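Non-ribosomal peptide synthetase (Streptomyces halstedii, PDB 3WV4) is a non-ribosomal peptide synthetase, represented here by a fragment that belongs to the AMP-binding enzyme family of the ANL clan. Local coordinates at residues A[143-151]-A[161-171]. Sequence-based numbering, arbitrary orientation.
Sequences PRLVIAEDE and TDLPVYSIDSL
Val146 reaches across to both Pro164 and Tyr166 in a parallel ladder whose paired residues are Val146-Val165, Ile147-Tyr166 and Ala148-Ser167; strand 145-148 forms four backbone hydrogen bonds with residues 164-168. Val146 N donates to Pro164 O (3.0 Å), and Val146 O receives Tyr166 N (2.7 Å). Tyr166 O then takes Ala148 N in the straightest bond of the series (N-H...O angle 174°), while Ala148 O accepts from Ile168 N (2.9 Å), an amide of the first helical turn. The Ile147 backbone bonds instead with Val99 and Gln101; Val165 O accepts from Arg158 NH2, and Ser167 O from Leu171 N. On one face, chi1 of -177° carries Val165 CG1 toward the neighbouring strand, where it touches Val146 CG1 (4.2 Å) and Ala148 CB (4.1 Å). On the other, Leu145 CD2 approaches Tyr166 CE2 obliquely (4.0 Å), and the Leu171 side chain crosses that of Ile147 at about a right angle, CD2 meeting Ile147 CG2 (4.2 Å). Leu163 CD1 packs on Pro143 CG (3.7 Å). Asp150, N-cap of helix 151-160, holds Ala153 N and Thr152 OG1 with its OD1. That helix packs on Val146, Ala148 and Val165; helix 73-89 packs on Leu145, Ile147 and Leu171, with Trp86 edge-to-face to Tyr166. Strand 97-101 pairs with 145-148, leaving 165-167 outermost in the four-stranded parallel sheet.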
loop_
_atom_site.group_PDB
_atom_site.type_symbol
_atom_site.label_atom_id
_atom_site.label_comp_id
_atom_site.label_asym_id
_atom_site.label_seq_id
_atom_site.Cartn_x
_atom_site.Cartn_y
_atom_site.Cartn_z
ATOM N N PRO A 143 -6.186 15.240 -13.063
ATOM C CA PRO A 143 -6.014 15.920 -11.765
ATOM C C PRO A 143 -6.066 17.442 -11.852
ATOM O O PRO A 143 -6.177 17.996 -12.907
ATOM C CB PRO A 143 -4.617 15.510 -11.355
ATOM C CG PRO A 143 -3.897 15.494 -12.663
ATOM C CD PRO A 143 -4.888 14.984 -13.689
ATOM N N ARG A 144 -5.949 18.075 -10.703
ATOM C CA ARG A 144 -5.973 19.499 -10.560
ATOM C C ARG A 144 -4.529 19.984 -10.687
ATOM O O ARG A 144 -4.266 21.051 -11.219
ATOM C CB ARG A 144 -6.534 19.737 -9.172
ATOM C CG ARG A 144 -6.977 21.102 -8.848
ATOM C CD ARG A 144 -8.325 21.473 -9.427
ATOM N NE ARG A 144 -8.705 22.733 -8.777
ATOM C CZ ARG A 144 -9.295 23.741 -9.394
ATOM N NH1 ARG A 144 -9.610 23.648 -10.683
ATOM N NH2 ARG A 144 -9.565 24.853 -8.721
ATOM N N LEU A 145 -3.577 19.161 -10.244
ATOM C CA LEU A 145 -2.163 19.525 -10.210
ATOM C C LEU A 145 -1.282 18.316 -10.031
ATOM O O LEU A 145 -1.753 17.186 -9.916
ATOM C CB LEU A 145 -1.876 20.553 -9.138
ATOM C CG LEU A 145 -2.229 20.249 -7.682
ATOM C CD1 LEU A 145 -1.130 19.438 -7.022
ATOM C CD2 LEU A 145 -2.411 21.564 -6.936
ATOM N N VAL A 146 0.006 18.553 -10.140
ATOM C CA VAL A 146 0.954 17.486 -10.199
ATOM C C VAL A 146 2.114 17.839 -9.318
ATOM O O VAL A 146 2.616 18.979 -9.368
ATOM C CB VAL A 146 1.487 17.271 -11.632
ATOM C CG1 VAL A 146 2.608 16.240 -11.649
ATOM C CG2 VAL A 146 0.361 16.868 -12.583
ATOM N N ILE A 147 2.565 16.871 -8.525
ATOM C CA ILE A 147 3.717 17.100 -7.675
ATOM C C ILE A 147 4.868 16.228 -8.116
ATOM O O ILE A 147 4.712 14.993 -8.208
ATOM C CB ILE A 147 3.350 16.838 -6.211
ATOM C CG1 ILE A 147 2.335 17.892 -5.790
ATOM C CG2 ILE A 147 4.596 16.898 -5.333
ATOM C CD1 ILE A 147 1.565 17.549 -4.575
ATOM N N ALA A 148 6.026 16.852 -8.331
ATOM C CA ALA A 148 7.228 16.193 -8.850
ATOM C C ALA A 148 8.318 16.195 -7.796
ATOM O O ALA A 148 8.287 16.973 -6.846
ATOM C CB ALA A 148 7.733 16.936 -10.098
ATOM N N GLU A 149 9.331 15.401 -8.046
ATOM C CA GLU A 149 10.414 15.182 -7.140
ATOM C C GLU A 149 11.435 16.348 -7.064
ATOM O O GLU A 149 12.090 16.521 -6.066
ATOM C CB GLU A 149 11.136 13.896 -7.586
ATOM C CG GLU A 149 12.386 13.551 -6.790
ATOM C CD GLU A 149 13.001 12.253 -7.231
ATOM O OE1 GLU A 149 13.741 11.670 -6.421
ATOM O OE2 GLU A 149 12.713 11.810 -8.356
ATOM N N ASP A 150 11.634 17.052 -8.166
ATOM C CA ASP A 150 12.646 18.104 -8.258
ATOM C C ASP A 150 12.340 18.886 -9.499
ATOM O O ASP A 150 11.380 18.584 -10.198
ATOM C CB ASP A 150 14.075 17.566 -8.258
ATOM C CG ASP A 150 14.386 16.667 -9.456
ATOM O OD1 ASP A 150 13.801 16.805 -10.527
ATOM O OD2 ASP A 150 15.259 15.800 -9.345
ATOM N N GLU A 151 13.138 19.897 -9.794
ATOM C CA GLU A 151 12.828 20.767 -10.935
ATOM C C GLU A 151 13.039 20.091 -12.276
ATOM O O GLU A 151 12.295 20.330 -13.222
ATOM C CB GLU A 151 13.620 22.093 -10.864
ATOM C CG GLU A 151 13.012 23.083 -9.886
ATOM C CD GLU A 151 11.568 23.457 -10.224
ATOM O OE1 GLU A 151 11.200 23.512 -11.436
ATOM O OE2 GLU A 151 10.807 23.725 -9.279
ATOM N N THR A 161 1.891 17.658 -19.734
ATOM C CA THR A 161 0.616 18.170 -19.263
ATOM C C THR A 161 0.724 19.682 -19.238
ATOM O O THR A 161 1.812 20.241 -19.169
ATOM C CB THR A 161 0.213 17.610 -17.841
ATOM O OG1 THR A 161 -1.097 18.086 -17.461
ATOM C CG2 THR A 161 1.183 18.082 -16.761
ATOM N N ASP A 162 -0.428 20.334 -19.311
ATOM C CA ASP A 162 -0.535 21.769 -19.151
ATOM C C ASP A 162 -0.954 22.139 -17.741
ATOM O O ASP A 162 -1.012 23.320 -17.398
ATOM C CB ASP A 162 -1.554 22.306 -20.166
ATOM C CG ASP A 162 -1.150 21.991 -21.623
ATOM O OD1 ASP A 162 0.073 21.824 -21.889
ATOM O OD2 ASP A 162 -2.055 21.856 -22.484
ATOM N N LEU A 163 -1.293 21.146 -16.922
ATOM C CA LEU A 163 -1.660 21.442 -15.536
ATOM C C LEU A 163 -0.430 21.950 -14.804
ATOM O O LEU A 163 0.704 21.633 -15.186
ATOM C CB LEU A 163 -2.219 20.208 -14.831
ATOM C CG LEU A 163 -3.486 19.652 -15.527
ATOM C CD1 LEU A 163 -3.659 18.164 -15.199
ATOM C CD2 LEU A 163 -4.760 20.448 -15.257
ATOM N N PRO A 164 -0.652 22.725 -13.741
ATOM C CA PRO A 164 0.424 23.130 -12.830
ATOM C C PRO A 164 1.183 21.966 -12.210
ATOM O O PRO A 164 0.585 21.052 -11.685
ATOM C CB PRO A 164 -0.304 23.925 -11.737
ATOM C CG PRO A 164 -1.615 24.258 -12.307
ATOM C CD PRO A 164 -1.962 23.160 -13.256
ATOM N N VAL A 165 2.502 22.007 -12.322
ATOM C CA VAL A 165 3.396 21.004 -11.779
ATOM C C VAL A 165 4.212 21.699 -10.694
ATOM O O VAL A 165 4.779 22.760 -10.968
ATOM C CB VAL A 165 4.398 20.540 -12.861
ATOM C CG1 VAL A 165 5.298 19.419 -12.335
ATOM C CG2 VAL A 165 3.651 20.132 -14.111
ATOM N N TYR A 166 4.356 21.086 -9.518
ATOM C CA TYR A 166 5.085 21.717 -8.417
ATOM C C TYR A 166 6.194 20.833 -7.950
ATOM O O TYR A 166 5.974 19.665 -7.734
ATOM C CB TYR A 166 4.162 21.938 -7.268
ATOM C CG TYR A 166 3.094 22.940 -7.546
ATOM C CD1 TYR A 166 3.310 24.307 -7.329
ATOM C CD2 TYR A 166 1.873 22.531 -8.021
ATOM C CE1 TYR A 166 2.330 25.244 -7.609
ATOM C CE2 TYR A 166 0.851 23.442 -8.297
ATOM C CZ TYR A 166 1.081 24.822 -8.084
ATOM O OH TYR A 166 0.114 25.810 -8.344
ATOM N N SER A 167 7.387 21.386 -7.801
ATOM C CA SER A 167 8.507 20.690 -7.172
ATOM C C SER A 167 8.237 20.462 -5.687
ATOM O O SER A 167 7.789 21.371 -5.014
ATOM C CB SER A 167 9.748 21.569 -7.286
ATOM O OG SER A 167 10.919 20.870 -6.896
ATOM N N ILE A 168 8.558 19.287 -5.151
ATOM C CA ILE A 168 8.299 19.065 -3.730
ATOM C C ILE A 168 9.114 20.027 -2.817
ATOM O O ILE A 168 8.645 20.448 -1.802
ATOM C CB ILE A 168 8.517 17.596 -3.311
ATOM C CG1 ILE A 168 8.041 17.378 -1.882
ATOM C CG2 ILE A 168 9.989 17.198 -3.368
ATOM C CD1 ILE A 168 6.564 17.599 -1.691
ATOM N N ASP A 169 10.336 20.362 -3.192
ATOM C CA ASP A 169 11.156 21.299 -2.409
ATOM C C ASP A 169 10.555 22.668 -2.404
ATOM O O ASP A 169 10.328 23.258 -1.360
ATOM C CB ASP A 169 12.516 21.397 -3.047
ATOM C CG ASP A 169 13.127 20.014 -3.289
ATOM O OD1 ASP A 169 13.521 19.368 -2.275
ATOM O OD2 ASP A 169 13.141 19.559 -4.489
ATOM N N SER A 170 10.292 23.203 -3.579
ATOM C CA SER A 170 9.787 24.531 -3.618
ATOM C C SER A 170 8.530 24.583 -2.743
ATOM O O SER A 170 8.439 25.408 -1.804
ATOM C CB SER A 170 9.569 24.996 -5.065
ATOM O OG SER A 170 8.225 24.835 -5.472
ATOM N N LEU A 171 7.559 23.714 -3.017
ATOM C CA LEU A 171 6.297 23.826 -2.268
ATOM C C LEU A 171 6.441 23.480 -0.801
ATOM O O LEU A 171 5.639 23.918 0.001
ATOM C CB LEU A 171 5.153 23.012 -2.838
ATOM C CG LEU A 171 5.123 21.509 -2.505
ATOM C CD1 LEU A 171 4.311 21.240 -1.236
ATOM C CD2 LEU A 171 4.550 20.726 -3.668
#